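Local coordinates for putative fimbrial subunit (Corynebacterium diphtheriae, PDB 4HSQ), which probably forms the shaft of a surface pilus of Corynebacterium diphtheriae as the major pilin SpaD, whose domains D2 and D3 make up this fragment, at residues 59-64 with 99-104; 40-45 with 84-89; 6-11 with 23-28; 122-127 with 135-140; 30-35 with 93-98. One frame throughout, in Å; residues are numbered along the deposited sequence.

Contact 1 (59-64 with 99-104)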
# COMPACT_ATOMS: atom_id res chain seq x y z
N VAL A 59 -5.47 15.59 -12.93
CA VAL A 59 -5.16 15.40 -14.34
C VAL A 59 -4.56 16.74 -14.79
O VAL A 59 -5.21 17.77 -14.63
CB VAL A 59 -6.33 14.95 -15.26
CG1 VAL A 59 -5.81 14.70 -16.66
CG2 VAL A 59 -7.00 13.69 -14.72
N LYS A 60 -3.32 16.73 -15.30
CA LYS A 60 -2.65 17.95 -15.75
C LYS A 60 -2.13 17.82 -17.17
O LYS A 60 -1.62 16.76 -17.54
CB LYS A 60 -1.44 18.25 -14.85
CG LYS A 60 -1.70 19.08 -13.62
CD LYS A 60 -0.41 19.28 -12.83
CE LYS A 60 0.24 20.62 -13.07
NZ LYS A 60 1.39 20.83 -12.15
N ALA A 61 -2.21 18.91 -17.94
CA ALA A 61 -1.62 19.03 -19.28
C ALA A 61 -0.65 20.20 -19.15
O ALA A 61 -1.09 21.34 -19.04
CB ALA A 61 -2.68 19.30 -20.34
N GLY A 62 0.64 19.88 -18.95
CA GLY A 62 1.66 20.88 -18.66
C GLY A 62 1.40 21.43 -17.28
O GLY A 62 1.34 20.68 -16.30
N ASP A 63 1.13 22.74 -17.19
CA ASP A 63 0.78 23.37 -15.92
C ASP A 63 -0.72 23.52 -15.78
O ASP A 63 -1.18 23.96 -14.73
CB ASP A 63 1.47 24.75 -15.80
CG ASP A 63 2.97 24.63 -15.58
OD1 ASP A 63 3.37 23.94 -14.60
OD2 ASP A 63 3.73 25.20 -16.38
N THR A 64 -1.50 23.18 -16.83
CA THR A 64 -2.95 23.31 -16.78
C THR A 64 -3.56 22.15 -15.97
O THR A 64 -3.47 21.00 -16.39
CB THR A 64 -3.56 23.36 -18.20
OG1 THR A 64 -2.87 24.33 -18.97
CG2 THR A 64 -5.06 23.63 -18.20
N ASP A 99 2.93 18.75 -24.53
CA ASP A 99 2.69 18.93 -23.09
C ASP A 99 3.03 17.69 -22.27
O ASP A 99 2.79 16.57 -22.71
CB ASP A 99 1.22 19.24 -22.82
CG ASP A 99 0.89 20.71 -22.68
OD1 ASP A 99 1.84 21.54 -22.66
OD2 ASP A 99 -0.31 21.04 -22.54
N LYS A 100 3.56 17.89 -21.06
CA LYS A 100 3.78 16.80 -20.15
C LYS A 100 2.43 16.51 -19.48
O LYS A 100 1.86 17.39 -18.82
CB LYS A 100 4.87 17.13 -19.12
CG LYS A 100 5.05 16.08 -17.99
CD LYS A 100 5.44 14.67 -18.46
CE LYS A 100 6.92 14.50 -18.73
NZ LYS A 100 7.23 13.13 -19.22
N MSE A 101 1.89 15.33 -19.76
CA MSE A 101 0.61 14.87 -19.22
C MSE A 101 0.85 14.21 -17.88
O MSE A 101 1.83 13.46 -17.71
CB MSE A 101 -0.07 13.86 -20.18
CG MSE A 101 -0.20 14.37 -21.60
SE MSE A 101 -1.21 16.00 -21.66
CE MSE A 101 -2.91 15.41 -20.90
N SER A 102 -0.07 14.40 -16.95
CA SER A 102 0.10 13.80 -15.64
C SER A 102 -1.23 13.35 -15.11
O SER A 102 -2.22 14.07 -15.23
CB SER A 102 0.75 14.78 -14.68
OG SER A 102 1.09 14.14 -13.46
N LEU A 103 -1.24 12.17 -14.49
CA LEU A 103 -2.45 11.65 -13.86
C LEU A 103 -2.09 11.14 -12.49
O LEU A 103 -1.24 10.26 -12.39
CB LEU A 103 -3.12 10.51 -14.70
CG LEU A 103 -4.15 9.63 -13.94
CD1 LEU A 103 -5.43 10.43 -13.59
CD2 LEU A 103 -4.49 8.35 -14.71
N THR A 104 -2.77 11.63 -11.45
CA THR A 104 -2.58 11.11 -10.10
C THR A 104 -3.91 10.57 -9.63
O THR A 104 -4.95 11.25 -9.73
CB THR A 104 -2.02 12.17 -9.11
OG1 THR A 104 -0.74 12.59 -9.58
CG2 THR A 104 -1.82 11.59 -7.68
O HOH W 1 2.09 18.13 -16.20
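Lys100 O is gripped twice: by the amide of Gly62, with Gly62 N to Lys100 O 2.8 Å, and by a bridging water that donates to it and also to Gly62 O. The amide arrives from above the carbonyl plane, 32° out of it, where strand 51-61 of this beta-sandwich domain leaves its antiparallel partner 100-109 for a type II' turn from Ala61 to Thr64. Gly62 takes that turn's positive phi (69°). Before it, Lys60 and Ser102 form a hydrogen-bonded pair, Lys60 N to Ser102 O measuring 2.9 Å, and both donors lie in the acceptor's carbonyl plane. Ser102 OG, anti to its own N, turns instead to Lys26 NZ on the next strand. The Asp99 carboxylate lies alongside the peptide between Ala61 and Gly62, while its OD2 accepts from Lys96 N. Val59, Ala61, Met101 and Leu103 share the face that meets strands 41-46 and 82-87 of the second sheet. Met101, a selenomethionine, is bent at chi2 (-58°) and again at chi3, so that the chain curls back over Ala61: Met101 SE is 3.8 Å and Met101 CE 3.9 Å from Ala61 CB. Val59 and Leu103 lie side by side, with Val59 CG2 3.8 Å from Leu103 CD1.

Contact 2 (40-45 with 84-89)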
# COMPACT_ATOMS: atom_id res chain seq x y z
N ALA A 40 -7.42 12.17 -29.65
CA ALA A 40 -7.64 11.16 -28.61
C ALA A 40 -6.43 11.04 -27.72
O ALA A 40 -5.30 11.06 -28.18
CB ALA A 40 -7.98 9.81 -29.23
N PHE A 41 -6.67 10.91 -26.42
CA PHE A 41 -5.63 10.69 -25.42
C PHE A 41 -6.28 10.04 -24.21
O PHE A 41 -7.27 10.56 -23.71
CB PHE A 41 -4.95 12.01 -25.00
CG PHE A 41 -3.67 11.79 -24.21
CD1 PHE A 41 -3.72 11.47 -22.86
CD2 PHE A 41 -2.44 11.86 -24.83
CE1 PHE A 41 -2.55 11.22 -22.15
CE2 PHE A 41 -1.26 11.62 -24.12
CZ PHE A 41 -1.33 11.30 -22.78
N ARG A 42 -5.73 8.92 -23.75
CA ARG A 42 -6.24 8.28 -22.54
C ARG A 42 -5.13 7.56 -21.77
O ARG A 42 -4.08 7.24 -22.32
CB ARG A 42 -7.41 7.32 -22.84
CG ARG A 42 -7.01 5.99 -23.53
CD ARG A 42 -8.26 5.23 -23.95
NE ARG A 42 -7.94 3.88 -24.43
CZ ARG A 42 -7.79 3.55 -25.71
NH1 ARG A 42 -7.90 4.47 -26.66
NH2 ARG A 42 -7.52 2.29 -26.04
N PHE A 43 -5.36 7.36 -20.47
CA PHE A 43 -4.51 6.56 -19.60
C PHE A 43 -5.26 5.32 -19.29
O PHE A 43 -6.45 5.40 -19.00
CB PHE A 43 -4.19 7.29 -18.27
CG PHE A 43 -3.68 8.70 -18.36
CD1 PHE A 43 -2.33 8.98 -18.15
CD2 PHE A 43 -4.56 9.77 -18.56
CE1 PHE A 43 -1.86 10.30 -18.17
CE2 PHE A 43 -4.08 11.09 -18.56
CZ PHE A 43 -2.74 11.35 -18.35
N GLU A 44 -4.57 4.17 -19.27
CA GLU A 44 -5.17 2.91 -18.89
C GLU A 44 -4.31 2.27 -17.85
O GLU A 44 -3.10 2.37 -17.93
CB GLU A 44 -5.36 1.98 -20.10
CG GLU A 44 -6.54 2.41 -20.95
CD GLU A 44 -7.02 1.42 -21.99
OE1 GLU A 44 -6.49 0.29 -22.02
OE2 GLU A 44 -7.91 1.79 -22.78
N ASP A 45 -4.93 1.66 -16.83
CA ASP A 45 -4.16 1.02 -15.77
C ASP A 45 -4.94 -0.15 -15.20
O ASP A 45 -6.02 0.04 -14.60
CB ASP A 45 -3.81 2.04 -14.67
CG ASP A 45 -2.76 1.56 -13.67
OD1 ASP A 45 -2.82 0.38 -13.29
OD2 ASP A 45 -2.00 2.40 -13.16
N VAL A 84 -9.64 3.52 -16.59
CA VAL A 84 -9.46 4.21 -17.87
C VAL A 84 -9.82 5.68 -17.64
O VAL A 84 -10.96 5.96 -17.26
CB VAL A 84 -10.28 3.59 -19.04
CG1 VAL A 84 -9.97 4.30 -20.35
CG2 VAL A 84 -10.01 2.09 -19.18
N VAL A 85 -8.88 6.58 -17.88
CA VAL A 85 -9.09 8.03 -17.77
C VAL A 85 -8.94 8.57 -19.18
O VAL A 85 -7.84 8.52 -19.72
CB VAL A 85 -8.12 8.71 -16.76
CG1 VAL A 85 -8.39 10.21 -16.70
CG2 VAL A 85 -8.26 8.06 -15.38
N THR A 86 -10.04 9.03 -19.78
CA THR A 86 -10.08 9.45 -21.19
C THR A 86 -10.31 10.93 -21.30
O THR A 86 -11.28 11.43 -20.74
CB THR A 86 -11.20 8.70 -21.92
OG1 THR A 86 -11.07 7.30 -21.68
CG2 THR A 86 -11.22 8.96 -23.42
N LEU A 87 -9.47 11.64 -22.05
CA LEU A 87 -9.72 13.07 -22.23
C LEU A 87 -10.93 13.24 -23.11
O LEU A 87 -11.13 12.47 -24.06
CB LEU A 87 -8.52 13.83 -22.82
CG LEU A 87 -7.18 13.73 -22.09
CD1 LEU A 87 -6.22 14.76 -22.64
CD2 LEU A 87 -7.33 13.93 -20.57
N THR A 88 -11.78 14.20 -22.74
CA THR A 88 -12.98 14.53 -23.52
C THR A 88 -12.59 15.49 -24.63
O THR A 88 -11.45 15.97 -24.62
CB THR A 88 -14.04 15.16 -22.59
OG1 THR A 88 -13.53 16.39 -22.08
CG2 THR A 88 -14.45 14.26 -21.45
N ASP A 89 -13.53 15.89 -25.50
CA ASP A 89 -13.20 16.91 -26.52
C ASP A 89 -12.81 18.25 -25.85
O ASP A 89 -11.87 18.88 -26.32
CB ASP A 89 -14.33 17.08 -27.53
CG ASP A 89 -14.47 15.91 -28.50
OD1 ASP A 89 -13.47 15.17 -28.70
OD2 ASP A 89 -15.58 15.73 -29.06
O HOH W 2 -9.63 10.99 -25.92
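Strands 41-45 and 84-87 run antiparallel with their axes 4.6 Å apart at closest and 176° between their directions. They are neighbours in the second sheet of the beta sandwich, and Phe43 with Val85 is the hydrogen-bonded pair, Phe43 N to Val85 O being 2.8 Å. Leu87 N reaches Phe41 O at 3.0 Å, nearly along the C=O axis. The strands then part, and a water takes up the reciprocal link, accepting from Phe41 N and donating to Leu87 O.

Phe41, Phe43, Val85 and Leu87 face the strand 100-109 of the opposing sheet, against Met101 and Leu103. The Phe41 ring, with CG anti to the backbone N, presents CE1 to one face of the Phe43 ring, 3.8 Å above its plane and offset toward the rim; Phe43 CE2 in turn lies in the plane of the Phe41 ring, at its edge. Val85 O sits at the edge of the Phe43 ring, 3.7 Å from Phe43 CD2, and Leu87 CD1 packs on Phe41 CB.

On the other face, Arg42 has CG in the crowded position between N and the carbonyl carbon (chi1 73°) and then extends away from the sheet, where the Glu44 carboxylate meets it in a salt bridge, Arg42 NE to Glu44 OE2 2.7 Å. The bond lies in the guanidinium plane but meets the carboxylate from above, 41° out of it. Glu44 OE1 has a second partner in Lys82. Beside this pair, on the partner strand, Val84 turns one methyl to each residue: Val84 CG1 is 4.1 Å from Arg42 CD, and Val84 CG2 is 3.9 Å from Glu44 CG.

Contact 3 (6-11 with 23-28)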
# COMPACT_ATOMS: atom_id res chain seq x y z
N THR A 6 7.59 7.75 -20.59
CA THR A 6 6.33 7.28 -19.98
C THR A 6 6.69 6.67 -18.63
O THR A 6 7.39 5.66 -18.59
CB THR A 6 5.64 6.31 -20.94
OG1 THR A 6 5.78 6.81 -22.26
CG2 THR A 6 4.21 6.12 -20.63
N GLU A 7 6.25 7.30 -17.54
CA GLU A 7 6.68 6.89 -16.22
C GLU A 7 5.54 6.75 -15.25
O GLU A 7 4.60 7.56 -15.27
CB GLU A 7 7.67 7.94 -15.67
CG GLU A 7 8.35 7.56 -14.36
CD GLU A 7 9.46 8.46 -13.85
OE1 GLU A 7 9.69 9.55 -14.43
OE2 GLU A 7 10.11 8.08 -12.85
N LYS A 8 5.65 5.76 -14.38
CA LYS A 8 4.73 5.54 -13.26
C LYS A 8 5.52 5.67 -11.96
O LYS A 8 6.63 5.14 -11.85
CB LYS A 8 4.03 4.18 -13.36
CG LYS A 8 2.97 3.96 -12.26
CD LYS A 8 2.09 2.73 -12.53
CE LYS A 8 1.19 2.54 -11.34
NZ LYS A 8 0.06 1.61 -11.57
N THR A 9 4.91 6.31 -10.95
CA THR A 9 5.48 6.43 -9.62
C THR A 9 4.40 6.05 -8.62
O THR A 9 3.21 6.08 -8.94
CB THR A 9 6.04 7.85 -9.35
OG1 THR A 9 5.02 8.80 -9.59
CG2 THR A 9 7.29 8.18 -10.20
N VAL A 10 4.81 5.70 -7.41
CA VAL A 10 3.89 5.34 -6.34
C VAL A 10 4.33 6.07 -5.09
O VAL A 10 5.52 6.15 -4.79
CB VAL A 10 3.78 3.81 -6.10
CG1 VAL A 10 5.14 3.18 -5.73
CG2 VAL A 10 2.73 3.49 -5.02
N LYS A 11 3.36 6.66 -4.40
CA LYS A 11 3.60 7.29 -3.12
C LYS A 11 2.80 6.49 -2.11
O LYS A 11 1.58 6.62 -2.06
CB LYS A 11 3.18 8.77 -3.13
CG LYS A 11 3.68 9.46 -1.87
CD LYS A 11 5.19 9.81 -2.05
CE LYS A 11 5.82 10.37 -0.79
NZ LYS A 11 5.72 9.42 0.37
N TYR A 23 -0.86 6.67 -7.02
CA TYR A 23 -0.04 6.41 -8.19
C TYR A 23 -0.02 7.65 -9.02
O TYR A 23 -1.04 8.33 -9.13
CB TYR A 23 -0.56 5.25 -9.05
CG TYR A 23 -0.42 3.91 -8.36
CD1 TYR A 23 0.83 3.34 -8.14
CD2 TYR A 23 -1.55 3.17 -8.02
CE1 TYR A 23 0.96 2.08 -7.56
CE2 TYR A 23 -1.43 1.92 -7.41
CZ TYR A 23 -0.18 1.38 -7.20
OH TYR A 23 -0.07 0.15 -6.60
N THR A 24 1.10 7.89 -9.70
CA THR A 24 1.17 9.00 -10.65
C THR A 24 1.70 8.45 -11.98
O THR A 24 2.67 7.68 -11.99
CB THR A 24 2.01 10.19 -10.12
OG1 THR A 24 1.30 10.78 -9.01
CG2 THR A 24 2.21 11.29 -11.21
N ILE A 25 1.05 8.84 -13.08
CA ILE A 25 1.45 8.43 -14.44
C ILE A 25 1.80 9.69 -15.19
O ILE A 25 0.97 10.62 -15.29
CB ILE A 25 0.36 7.58 -15.16
CG1 ILE A 25 -0.01 6.32 -14.32
CG2 ILE A 25 0.85 7.18 -16.59
CD1 ILE A 25 -1.44 5.85 -14.59
N LYS A 26 3.02 9.74 -15.71
CA LYS A 26 3.53 10.89 -16.46
C LYS A 26 3.93 10.44 -17.85
O LYS A 26 4.54 9.36 -18.02
CB LYS A 26 4.70 11.58 -15.74
CG LYS A 26 4.27 12.27 -14.44
CD LYS A 26 5.27 13.31 -13.94
CE LYS A 26 4.95 13.79 -12.53
NZ LYS A 26 3.73 14.65 -12.47
N ALA A 27 3.57 11.24 -18.84
CA ALA A 27 3.85 10.91 -20.23
C ALA A 27 3.83 12.16 -21.07
O ALA A 27 3.06 13.07 -20.80
CB ALA A 27 2.81 9.93 -20.76
N ASP A 28 4.64 12.19 -22.13
CA ASP A 28 4.61 13.32 -23.02
C ASP A 28 3.50 13.17 -24.03
O ASP A 28 3.30 12.08 -24.57
CB ASP A 28 5.95 13.49 -23.75
CG ASP A 28 7.11 13.77 -22.82
OD1 ASP A 28 7.03 14.75 -22.05
OD2 ASP A 28 8.10 13.01 -22.86
O HOH W 3 6.06 9.83 -22.73
O HOH W 4 5.14 9.37 -12.61
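This is the antiparallel pairing of the beta hairpin 7-11/20-28, which puts strand 7-11 at the edge of the five-stranded sheet of the sandwich. Glu7 and Lys26 exchange two nearly straight bonds, Glu7 N to Lys26 O and Lys26 N to Glu7 O both 2.7 Å; Thr9 and Thr24 form the next hydrogen-bonded pair, with Thr9 N to Thr24 O 2.8 Å. A water joins Thr9 OG1 to Thr24 O. On the inward face Lys8 is fully extended, CG anti to the backbone N (chi1 -176°), and its end crosses the Tyr23 ring obliquely. Lys8 CE comes to 3.3 Å from Tyr23 CD1, and Lys8 NZ stands 3.9 Å from the ring centroid, 12° off the normal. The placement is that of a cation-pi contact, but NZ is covalently joined to Asn120 CG, so it is better read as an uncharged amide nitrogen over the ring face. Val10 CG2 crowds the same ring, 3.4 Å from Tyr23 CE1, while Tyr23 OH bonds to Tyr21 OH. Lys8 NZ also hydrogen-bonds to Asp45 OD2. A Lys-Asn isopeptide tying opposing sheets beside a buried acid, here probably the group that promoted the bond, and an aromatic ring is characteristic of CnaA-type pilin domains.

Contact 4 (122-127 with 135-140)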
# COMPACT_ATOMS: atom_id res chain seq x y z
N ALA A 122 1.12 1.10 -16.21
CA ALA A 122 0.06 1.75 -16.97
C ALA A 122 0.48 1.94 -18.43
O ALA A 122 1.63 1.73 -18.79
CB ALA A 122 -0.27 3.09 -16.35
N ASP A 123 -0.48 2.33 -19.24
CA ASP A 123 -0.33 2.66 -20.65
C ASP A 123 -0.94 4.03 -20.91
O ASP A 123 -1.94 4.39 -20.28
CB ASP A 123 -1.06 1.61 -21.53
CG ASP A 123 -0.90 0.15 -21.15
OD1 ASP A 123 0.22 -0.37 -21.26
OD2 ASP A 123 -1.91 -0.49 -20.78
N VAL A 124 -0.38 4.77 -21.85
CA VAL A 124 -0.96 5.99 -22.36
C VAL A 124 -1.20 5.67 -23.84
O VAL A 124 -0.33 5.09 -24.50
CB VAL A 124 -0.21 7.32 -22.08
CG1 VAL A 124 0.08 7.49 -20.59
CG2 VAL A 124 1.07 7.44 -22.89
N ILE A 125 -2.42 5.87 -24.30
CA ILE A 125 -2.83 5.53 -25.67
C ILE A 125 -3.39 6.80 -26.29
O ILE A 125 -4.31 7.43 -25.74
CB ILE A 125 -3.84 4.33 -25.68
CG1 ILE A 125 -3.27 3.13 -24.86
CG2 ILE A 125 -4.17 3.89 -27.13
CD1 ILE A 125 -4.30 2.10 -24.32
N PHE A 126 -2.84 7.19 -27.45
CA PHE A 126 -3.31 8.39 -28.11
C PHE A 126 -3.22 8.29 -29.62
O PHE A 126 -2.52 7.43 -30.14
CB PHE A 126 -2.48 9.61 -27.63
CG PHE A 126 -0.99 9.50 -27.88
CD1 PHE A 126 -0.44 9.88 -29.10
CD2 PHE A 126 -0.13 9.10 -26.86
CE1 PHE A 126 0.94 9.80 -29.32
CE2 PHE A 126 1.25 9.05 -27.07
CZ PHE A 126 1.78 9.40 -28.30
N ASN A 127 -3.90 9.20 -30.32
CA ASN A 127 -3.81 9.30 -31.77
C ASN A 127 -2.73 10.32 -32.08
O ASN A 127 -2.76 11.42 -31.54
CB ASN A 127 -5.15 9.72 -32.38
CG ASN A 127 -6.23 8.65 -32.34
OD1 ASN A 127 -5.97 7.47 -32.10
ND2 ASN A 127 -7.47 9.05 -32.59
N VAL A 135 -0.92 5.30 -30.96
CA VAL A 135 0.37 5.05 -30.29
C VAL A 135 0.07 4.57 -28.87
O VAL A 135 -0.81 5.13 -28.21
CB VAL A 135 1.28 6.31 -30.31
CG1 VAL A 135 2.55 6.10 -29.48
CG2 VAL A 135 1.63 6.73 -31.74
N LYS A 136 0.78 3.52 -28.41
CA LYS A 136 0.63 2.98 -27.08
C LYS A 136 2.00 2.94 -26.39
O LYS A 136 2.91 2.22 -26.84
CB LYS A 136 -0.07 1.61 -27.10
CG LYS A 136 -0.28 1.01 -25.71
CD LYS A 136 -0.32 -0.51 -25.76
CE LYS A 136 -1.08 -1.11 -24.60
NZ LYS A 136 -2.53 -1.25 -24.91
N ASN A 137 2.17 3.75 -25.34
CA ASN A 137 3.40 3.82 -24.56
C ASN A 137 3.14 3.28 -23.17
O ASN A 137 2.16 3.68 -22.54
CB ASN A 137 3.93 5.23 -24.50
CG ASN A 137 4.36 5.74 -25.84
OD1 ASN A 137 4.87 5.00 -26.67
ND2 ASN A 137 4.18 7.02 -26.08
N LYS A 138 3.94 2.30 -22.75
CA LYS A 138 3.79 1.67 -21.44
C LYS A 138 4.77 2.30 -20.47
O LYS A 138 5.87 2.72 -20.86
CB LYS A 138 4.04 0.15 -21.54
CG LYS A 138 3.14 -0.56 -22.55
CD LYS A 138 3.45 -2.05 -22.63
CE LYS A 138 2.37 -2.90 -22.01
NZ LYS A 138 1.21 -3.08 -22.92
N THR A 139 4.38 2.35 -19.19
CA THR A 139 5.28 2.87 -18.18
C THR A 139 6.15 1.73 -17.69
O THR A 139 5.91 0.55 -18.01
CB THR A 139 4.47 3.41 -16.97
OG1 THR A 139 3.82 2.29 -16.35
CG2 THR A 139 3.47 4.52 -17.32
N ASN A 140 7.08 2.08 -16.79
CA ASN A 140 7.83 1.15 -15.96
C ASN A 140 6.85 0.56 -14.98
O ASN A 140 5.75 1.11 -14.81
CB ASN A 140 8.93 1.90 -15.18
CG ASN A 140 8.37 3.08 -14.42
OD1 ASN A 140 7.88 4.04 -15.01
ND2 ASN A 140 8.42 3.03 -13.09
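Phe126 leaves its strand with CG in the crowded position between the backbone N and the carbonyl carbon (chi1 58°), which lays the ring alongside its partner in the beta hairpin 117-127/134-138, in the sheet of the sandwich that also holds strand 41-46. Its CB lies against Ala40 O. Beyond it, Val135 CB sits over one face of the ring, nearest CE1 and CZ, in a CH-pi contact, 4.0 Å from the Phe126 ring centroid and offset toward the rim. Phe126 CE1 also touches Pro30 CG, and on the other branch Phe126 CE2 has Asn137 ND2 at its edge, 3.7 Å away. The tip, Phe126 CZ, is 3.6 Å from Val135 CG1.

Paired main-chain bonds, Phe126 with Val135 and Val124 with Asn137, hold the strands in register. At the far end the pattern changes: Thr139 N still donates to Ala122 O at 2.8 Å, but Ala122 N is received by a hydroxyl, Thr139 OG1, at 3.0 Å. That hydroxyl stands between its own N and carbonyl carbon (chi1 66°) and itself donates to Asn140 O. On the other face Ile125 packs along the Lys136 chain. Lys138 bends at chi3 and chi4 to loop round Asp123 OD1, touching it with Lys138 CG at 3.2 Å and closing a salt bridge, with a weak hydrogen bond, through Lys138 NZ at 3.3 Å.

Contact 5 (30-35 with 93-98)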
# COMPACT_ATOMS: atom_id res chain seq x y z
N PRO A 30 2.02 13.92 -27.80
CA PRO A 30 2.75 14.13 -29.06
C PRO A 30 2.79 15.63 -29.42
O PRO A 30 2.23 16.48 -28.70
CB PRO A 30 1.94 13.31 -30.07
CG PRO A 30 0.53 13.38 -29.54
CD PRO A 30 0.67 13.34 -28.04
N THR A 31 3.47 15.97 -30.52
CA THR A 31 3.54 17.35 -31.02
C THR A 31 2.70 17.48 -32.29
O THR A 31 2.51 16.50 -33.00
CB THR A 31 4.99 17.78 -31.26
OG1 THR A 31 5.60 16.88 -32.19
CG2 THR A 31 5.82 17.89 -29.96
N TRP A 32 2.18 18.69 -32.57
CA TRP A 32 1.36 18.96 -33.76
C TRP A 32 1.34 20.45 -34.07
O TRP A 32 1.49 21.29 -33.16
CB TRP A 32 -0.08 18.42 -33.60
CG TRP A 32 -0.89 19.08 -32.53
CD1 TRP A 32 -1.71 20.17 -32.67
CD2 TRP A 32 -0.96 18.70 -31.15
NE1 TRP A 32 -2.30 20.47 -31.47
CE2 TRP A 32 -1.84 19.60 -30.51
CE3 TRP A 32 -0.35 17.69 -30.39
CZ2 TRP A 32 -2.15 19.50 -29.15
CZ3 TRP A 32 -0.67 17.59 -29.04
CH2 TRP A 32 -1.55 18.49 -28.44
N GLY A 33 1.14 20.74 -35.36
CA GLY A 33 1.09 22.10 -35.88
C GLY A 33 -0.22 22.78 -35.57
O GLY A 33 -1.16 22.13 -35.08
N LYS A 34 -0.31 24.07 -35.90
CA LYS A 34 -1.51 24.89 -35.67
C LYS A 34 -2.73 24.41 -36.48
O LYS A 34 -3.87 24.74 -36.12
CB LYS A 34 -1.21 26.35 -36.01
CG LYS A 34 -0.50 27.15 -34.92
CD LYS A 34 -1.48 27.74 -33.90
CE LYS A 34 -0.83 28.69 -32.92
NZ LYS A 34 0.14 28.01 -32.02
N ASP A 35 -2.49 23.63 -37.55
CA ASP A 35 -3.48 23.12 -38.49
C ASP A 35 -4.12 21.79 -38.02
O ASP A 35 -5.00 21.25 -38.71
CB ASP A 35 -2.82 22.91 -39.87
CG ASP A 35 -1.63 21.96 -39.87
OD1 ASP A 35 -0.81 22.02 -38.92
OD2 ASP A 35 -1.49 21.18 -40.84
N LYS A 93 -8.87 20.03 -26.05
CA LYS A 93 -8.67 21.44 -26.44
C LYS A 93 -7.66 22.14 -25.52
O LYS A 93 -7.01 23.09 -25.96
CB LYS A 93 -10.00 22.21 -26.39
CG LYS A 93 -10.95 21.93 -27.54
CD LYS A 93 -12.20 22.82 -27.44
CE LYS A 93 -13.34 22.36 -28.32
NZ LYS A 93 -14.05 21.18 -27.74
N LYS A 94 -7.55 21.71 -24.25
CA LYS A 94 -6.65 22.34 -23.29
C LYS A 94 -5.22 21.79 -23.41
O LYS A 94 -4.31 22.31 -22.76
CB LYS A 94 -7.17 22.14 -21.85
CG LYS A 94 -8.49 22.82 -21.57
CD LYS A 94 -8.83 22.77 -20.09
CE LYS A 94 -10.20 23.33 -19.81
NZ LYS A 94 -10.58 23.14 -18.38
N VAL A 95 -5.02 20.74 -24.22
CA VAL A 95 -3.69 20.13 -24.36
C VAL A 95 -2.89 20.88 -25.40
O VAL A 95 -3.36 21.07 -26.52
CB VAL A 95 -3.75 18.60 -24.67
CG1 VAL A 95 -2.34 17.99 -24.68
CG2 VAL A 95 -4.64 17.87 -23.66
N LYS A 96 -1.67 21.32 -25.02
CA LYS A 96 -0.77 22.03 -25.94
C LYS A 96 0.25 21.05 -26.48
O LYS A 96 0.58 20.08 -25.80
CB LYS A 96 -0.09 23.25 -25.27
CG LYS A 96 -1.00 24.19 -24.46
CD LYS A 96 -1.85 25.14 -25.31
CE LYS A 96 -3.04 25.70 -24.56
NZ LYS A 96 -4.33 25.19 -25.10
N SER A 97 0.70 21.25 -27.71
CA SER A 97 1.67 20.39 -28.40
C SER A 97 2.87 20.05 -27.51
O SER A 97 3.47 20.95 -26.91
CB SER A 97 2.14 21.05 -29.69
OG SER A 97 3.30 20.41 -30.19
N GLY A 98 3.15 18.76 -27.36
CA GLY A 98 4.24 18.23 -26.55
C GLY A 98 4.12 18.38 -25.04
O GLY A 98 5.10 18.18 -24.32
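The backbone of Ser97 passes over one face of the Trp32 indole: Ser97 CA stands 3.7 Å from the centroid of the six-membered ring, 12° off its normal, in a CH-pi contact. The rim of the same ring meets Val95, whose carbonyl oxygen lies in the ring plane with Val95 O to Trp32 CZ2 3.3 Å and whose methyl touches the ring tip, Val95 CG1 to Trp32 CH2 3.9 Å. Two bonds fix the backbones around this contact. Trp32 N donates to Ser97 OG at 3.1 Å, the hydroxyl being swung anti to its own N (chi1 166°), and Gly98 N donates to Pro30 O at 2.8 Å from above the carbonyl plane. The touching residues lie in loops at one end of the beta sandwich, leading out of strand 20-28 and into strand 100-109, and the Gly98-Pro30 bond continues the pairing of these strands a little way past their ends. Trp32 CG occupies the crowded position between N and the carbonyl carbon (chi1 65°), which carries the ring across to the other loop. Thr31 CG2 closes on Gly98 CA at 3.8 Å, where the glycine turns with positive phi. Farther out, Leu38 and Pro129 pack on the indole, and Asn130 ND2 donates to Thr31 O.

How the contacts relate
From the N terminus, contact 3 closes first, as a hairpin. Contact 5 opens next and spans residues 30 to 98; contact 2 is nested inside that loop. Contact 1 starts within both loops and ends after them, so it crosses contacts 2 and 5, and contact 4 follows as a second hairpin. Contacts 1 and 3 share one sheet through the neighbouring strands 20-28 and 100-109, while contacts 2 and 4 share the other through 41-46 and 117-127. Met101 and Leu103 pack between contacts 1 and 2, joining the sheets, and Asn140 OD1 accepts from Lys8 N between contacts 4 and 3. Val95 ties contact 5 to Met101 and Leu87.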